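Local structure of SusD superfamily protein (Bacteroides thetaiotaomicron, 3MCX) at residues 356-361 with 408-413. The protein is of unknown function but, as a SusD-family protein of the outer membrane, probably binds glycans at the cell surface for uptake. Numbering follows the deposited sequence.
Sequences LSEVYL and KERRKE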
ATOM      1  N   LEU A 356       5.142  -5.601 -10.384  1.00  7.61           N
ATOM      2  CA  LEU A 356       5.268  -5.078 -11.724  1.00  7.15           C
ATOM      3  C   LEU A 356       3.923  -4.624 -12.313  1.00  7.41           C
ATOM      4  O   LEU A 356       3.905  -3.657 -13.065  1.00  6.75           O
ATOM      5  CB  LEU A 356       5.945  -6.122 -12.606  1.00  7.00           C
ATOM      6  CG  LEU A 356       6.503  -5.681 -13.951  1.00  7.05           C
ATOM      7  CD1 LEU A 356       7.534  -4.537 -13.789  1.00  6.81           C
ATOM      8  CD2 LEU A 356       7.075  -6.857 -14.748  1.00  7.17           C
ATOM      9  N   SER A 357       2.816  -5.329 -12.053  1.00  7.09           N
ATOM     10  CA  SER A 357       1.532  -4.892 -12.638  1.00  7.24           C
ATOM     11  C   SER A 357       1.213  -3.438 -12.248  1.00  7.37           C
ATOM     12  O   SER A 357       0.686  -2.672 -13.082  1.00  7.90           O
ATOM     13  CB  SER A 357       0.349  -5.776 -12.223  1.00  7.19           C
ATOM     14  OG  SER A 357       0.345  -7.022 -12.894  1.00  8.52           O
ATOM     15  N   GLU A 358       1.528  -3.050 -11.004  1.00  7.89           N
ATOM     16  CA  GLU A 358       1.239  -1.677 -10.576  1.00  7.71           C
ATOM     17  C   GLU A 358       2.072  -0.706 -11.394  1.00  7.42           C
ATOM     18  O   GLU A 358       1.603   0.378 -11.741  1.00  7.79           O
ATOM     19  CB  GLU A 358       1.494  -1.451  -9.083  1.00  7.84           C
ATOM     20  CG  GLU A 358       1.248  -0.015  -8.680  1.00  8.71           C
ATOM     21  CD  GLU A 358       1.593   0.302  -7.245  1.00  9.81           C
ATOM     22  OE1 GLU A 358       1.665  -0.633  -6.440  1.00  9.04           O
ATOM     23  OE2 GLU A 358       1.819   1.486  -6.928  1.00 10.19           O
ATOM     24  N   VAL A 359       3.305  -1.093 -11.671  1.00  7.42           N
ATOM     25  CA  VAL A 359       4.234  -0.230 -12.404  1.00  7.45           C
ATOM     26  C   VAL A 359       3.705   0.016 -13.826  1.00  7.23           C
ATOM     27  O   VAL A 359       3.718   1.141 -14.309  1.00  7.01           O
ATOM     28  CB  VAL A 359       5.675  -0.810 -12.423  1.00  7.36           C
ATOM     29  CG1 VAL A 359       6.579   0.050 -13.282  1.00  7.79           C
ATOM     30  CG2 VAL A 359       6.236  -0.934 -11.001  1.00  8.18           C
ATOM     31  N   TYR A 360       3.237  -1.033 -14.500  1.00  6.83           N
ATOM     32  CA  TYR A 360       2.627  -0.876 -15.824  1.00  6.71           C
ATOM     33  C   TYR A 360       1.391   0.035 -15.757  1.00  7.10           C
ATOM     34  O   TYR A 360       1.205   0.874 -16.635  1.00  7.26           O
ATOM     35  CB  TYR A 360       2.256  -2.247 -16.427  1.00  6.54           C
ATOM     36  CG  TYR A 360       3.371  -2.984 -17.134  1.00  6.72           C
ATOM     37  CD1 TYR A 360       4.441  -3.548 -16.440  1.00  5.93           C
ATOM     38  CD2 TYR A 360       3.354  -3.102 -18.513  1.00  7.58           C
ATOM     39  CE1 TYR A 360       5.449  -4.210 -17.117  1.00  6.38           C
ATOM     40  CE2 TYR A 360       4.347  -3.770 -19.201  1.00  6.92           C
ATOM     41  CZ  TYR A 360       5.413  -4.305 -18.501  1.00  5.59           C
ATOM     42  OH  TYR A 360       6.410  -4.953 -19.241  1.00  7.45           O
ATOM     43  N   LEU A 361       0.559  -0.148 -14.745  1.00  6.83           N
ATOM     44  CA  LEU A 361      -0.657   0.660 -14.573  1.00  7.91           C
ATOM     45  C   LEU A 361      -0.324   2.128 -14.264  1.00  7.53           C
ATOM     46  O   LEU A 361      -0.961   3.035 -14.793  1.00  8.13           O
ATOM     47  CB  LEU A 361      -1.596   0.013 -13.536  1.00  7.16           C
ATOM     48  CG  LEU A 361      -2.232  -1.296 -14.024  1.00  8.12           C
ATOM     49  CD1 LEU A 361      -2.699  -2.127 -12.823  1.00  8.74           C
ATOM     50  CD2 LEU A 361      -3.342  -1.031 -15.107  1.00  9.45           C
ATOM     51  N   LYS A 408     -10.694   1.321 -13.604  1.00  6.88           N
ATOM     52  CA  LYS A 408     -11.325  -0.001 -13.514  1.00  6.80           C
ATOM     53  C   LYS A 408     -10.308  -1.133 -13.500  1.00  6.89           C
ATOM     54  O   LYS A 408     -10.406  -2.038 -12.673  1.00  6.79           O
ATOM     55  CB  LYS A 408     -12.308  -0.240 -14.651  1.00  7.05           C
ATOM     56  CG  LYS A 408     -13.642   0.505 -14.539  1.00  8.70           C
ATOM     57  CD  LYS A 408     -14.610   0.053 -15.627  1.00 11.55           C
ATOM     58  CE  LYS A 408     -16.028   0.568 -15.468  1.00 13.32           C
ATOM     59  NZ  LYS A 408     -16.975  -0.042 -16.471  1.00 11.58           N
ATOM     60  N   GLU A 409      -9.331  -1.106 -14.389  1.00  6.26           N
ATOM     61  CA  GLU A 409      -8.335  -2.166 -14.422  1.00  6.90           C
ATOM     62  C   GLU A 409      -7.532  -2.207 -13.141  1.00  7.46           C
ATOM     63  O   GLU A 409      -7.227  -3.301 -12.621  1.00  7.21           O
ATOM     64  CB  GLU A 409      -7.411  -1.996 -15.632  1.00  6.51           C
ATOM     65  CG  GLU A 409      -6.670  -3.272 -16.003  1.00  7.62           C
ATOM     66  CD  GLU A 409      -7.590  -4.388 -16.404  1.00  7.93           C
ATOM     67  OE1 GLU A 409      -8.734  -4.141 -16.840  1.00  8.08           O
ATOM     68  OE2 GLU A 409      -7.133  -5.543 -16.306  1.00  8.69           O
ATOM     69  N   ARG A 410      -7.177  -1.042 -12.598  1.00  7.10           N
ATOM     70  CA  ARG A 410      -6.461  -0.995 -11.327  1.00  7.30           C
ATOM     71  C   ARG A 410      -7.257  -1.599 -10.187  1.00  7.44           C
ATOM     72  O   ARG A 410      -6.705  -2.300  -9.332  1.00  7.30           O
ATOM     73  CB  ARG A 410      -6.077   0.441 -10.949  1.00  7.89           C
ATOM     74  CG  ARG A 410      -5.011   1.089 -11.868  1.00  8.23           C
ATOM     75  CD  ARG A 410      -4.690   2.542 -11.442  1.00  8.54           C
ATOM     76  NE  ARG A 410      -4.108   2.549 -10.112  1.00  9.37           N
ATOM     77  CZ  ARG A 410      -2.815   2.449  -9.811  1.00 12.07           C
ATOM     78  NH1 ARG A 410      -1.871   2.483 -10.744  1.00 15.14           N
ATOM     79  NH2 ARG A 410      -2.480   2.389  -8.562  1.00 12.91           N
ATOM     80  N   ARG A 411      -8.555  -1.315 -10.147  1.00  7.19           N
ATOM     81  CA  ARG A 411      -9.419  -1.881  -9.103  1.00  7.76           C
ATOM     82  C   ARG A 411      -9.426  -3.417  -9.203  1.00  7.52           C
ATOM     83  O   ARG A 411      -9.364  -4.118  -8.182  1.00  7.39           O
ATOM     84  CB  ARG A 411     -10.841  -1.318  -9.181  1.00  7.79           C
ATOM     85  CG  ARG A 411     -10.894   0.113  -8.625  1.00  8.64           C
ATOM     86  CD  ARG A 411     -12.204   0.743  -8.997  1.00  7.95           C
ATOM     87  NE  ARG A 411     -13.336   0.080  -8.360  1.00  7.98           N
ATOM     88  CZ  ARG A 411     -14.607   0.266  -8.711  1.00  9.83           C
ATOM     89  NH1 ARG A 411     -14.931   1.097  -9.715  1.00 10.88           N
ATOM     90  NH2 ARG A 411     -15.581  -0.382  -8.059  1.00 10.22           N
ATOM     91  N   LYS A 412      -9.506  -3.935 -10.419  1.00  6.70           N
ATOM     92  CA  LYS A 412      -9.522  -5.387 -10.618  1.00  6.88           C
ATOM     93  C   LYS A 412      -8.149  -6.003 -10.232  1.00  7.83           C
ATOM     94  O   LYS A 412      -8.082  -7.031  -9.583  1.00  7.01           O
ATOM     95  CB  LYS A 412      -9.836  -5.746 -12.059  1.00  6.97           C
ATOM     96  CG  LYS A 412     -11.257  -5.402 -12.512  1.00  7.61           C
ATOM     97  CD  LYS A 412     -11.453  -5.667 -13.990  1.00  7.62           C
ATOM     98  CE  LYS A 412     -12.763  -5.107 -14.507  1.00  7.50           C
ATOM     99  NZ  LYS A 412     -13.051  -5.561 -15.908  1.00  7.75           N
ATOM    100  N   GLU A 413      -7.060  -5.370 -10.642  1.00  7.69           N
ATOM    101  CA  GLU A 413      -5.733  -5.927 -10.510  1.00  7.34           C
ATOM    102  C   GLU A 413      -5.181  -5.807  -9.104  1.00  7.89           C
ATOM    103  O   GLU A 413      -4.501  -6.708  -8.636  1.00  8.31           O
ATOM    104  CB  GLU A 413      -4.761  -5.249 -11.499  1.00  6.78           C
ATOM    105  CG  GLU A 413      -3.369  -5.896 -11.528  1.00  7.07           C
ATOM    106  CD  GLU A 413      -3.432  -7.391 -11.852  1.00  7.88           C
ATOM    107  OE1 GLU A 413      -4.216  -7.756 -12.751  1.00  6.95           O
ATOM    108  OE2 GLU A 413      -2.697  -8.204 -11.224  1.00  8.50           O
TER
HETATM  109  O   HOH W   1       0.149   3.375  -7.771  1.00  9.39           O
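Leu361 meets Glu409, Arg410 and Glu413 in a buried helix-to-helix contact, where the first turns of helix 356-370 run antiparallel to the C-terminal half of helix 403-414. The short axes lie 10.8 Å apart at 174°, and no direct hydrogen bond crosses between them. Leucine suits the middle, because its two methyls fit against the methylenes of long charged residues. Leu361 CD1 lies 4.0 Å from Glu413 CB and Leu361 CD2 reaches Glu409 CG, while Leu361 CB sits beside Arg410 CG and 3.7 Å from Arg410 NH1. The leucine side chain crosses both glutamates at about a right angle, and Leu381 of helix 374-385 also packs on it.

The charged ends turn to partners beyond the two segments. In both glutamates CG stands anti to the backbone N and the chain bends at chi2, presenting methylenes to Leu361 while the carboxylates form salt bridges with Arg309. Glu413 is further gripped by Arg388, Arg355 and the hydroxyl of Tyr244, so this buried carboxylate is probably held as an anion. Small Ser357 lets it come close: Ser357 CB is 3.8 Å from Glu413 CG, whereas Ser357 OG bonds to Glu255.

On another side of Leu361, Arg410 bends at chi3 (63°) and brings its guanidinium near Glu358. Their charged atoms stay 4.7 Å apart (Arg410 NH2 to Glu358 OE2), bridged by a water that donates to Glu358 OE2 at 2.7 Å and accepts from Arg410 NH2 at 2.9 Å. Arg410 is also bound by Asn362 and by Asp423, which pairs with NE; Arg210 pairs with Glu358 OE1.

An apolar residue packed against the stems of charged side chains, whose salt bridges run to other parts of the chain, thus joins two antiparallel helices within the SusD fold, whose regular structure is mainly helical and whose family belongs to the TPR clan.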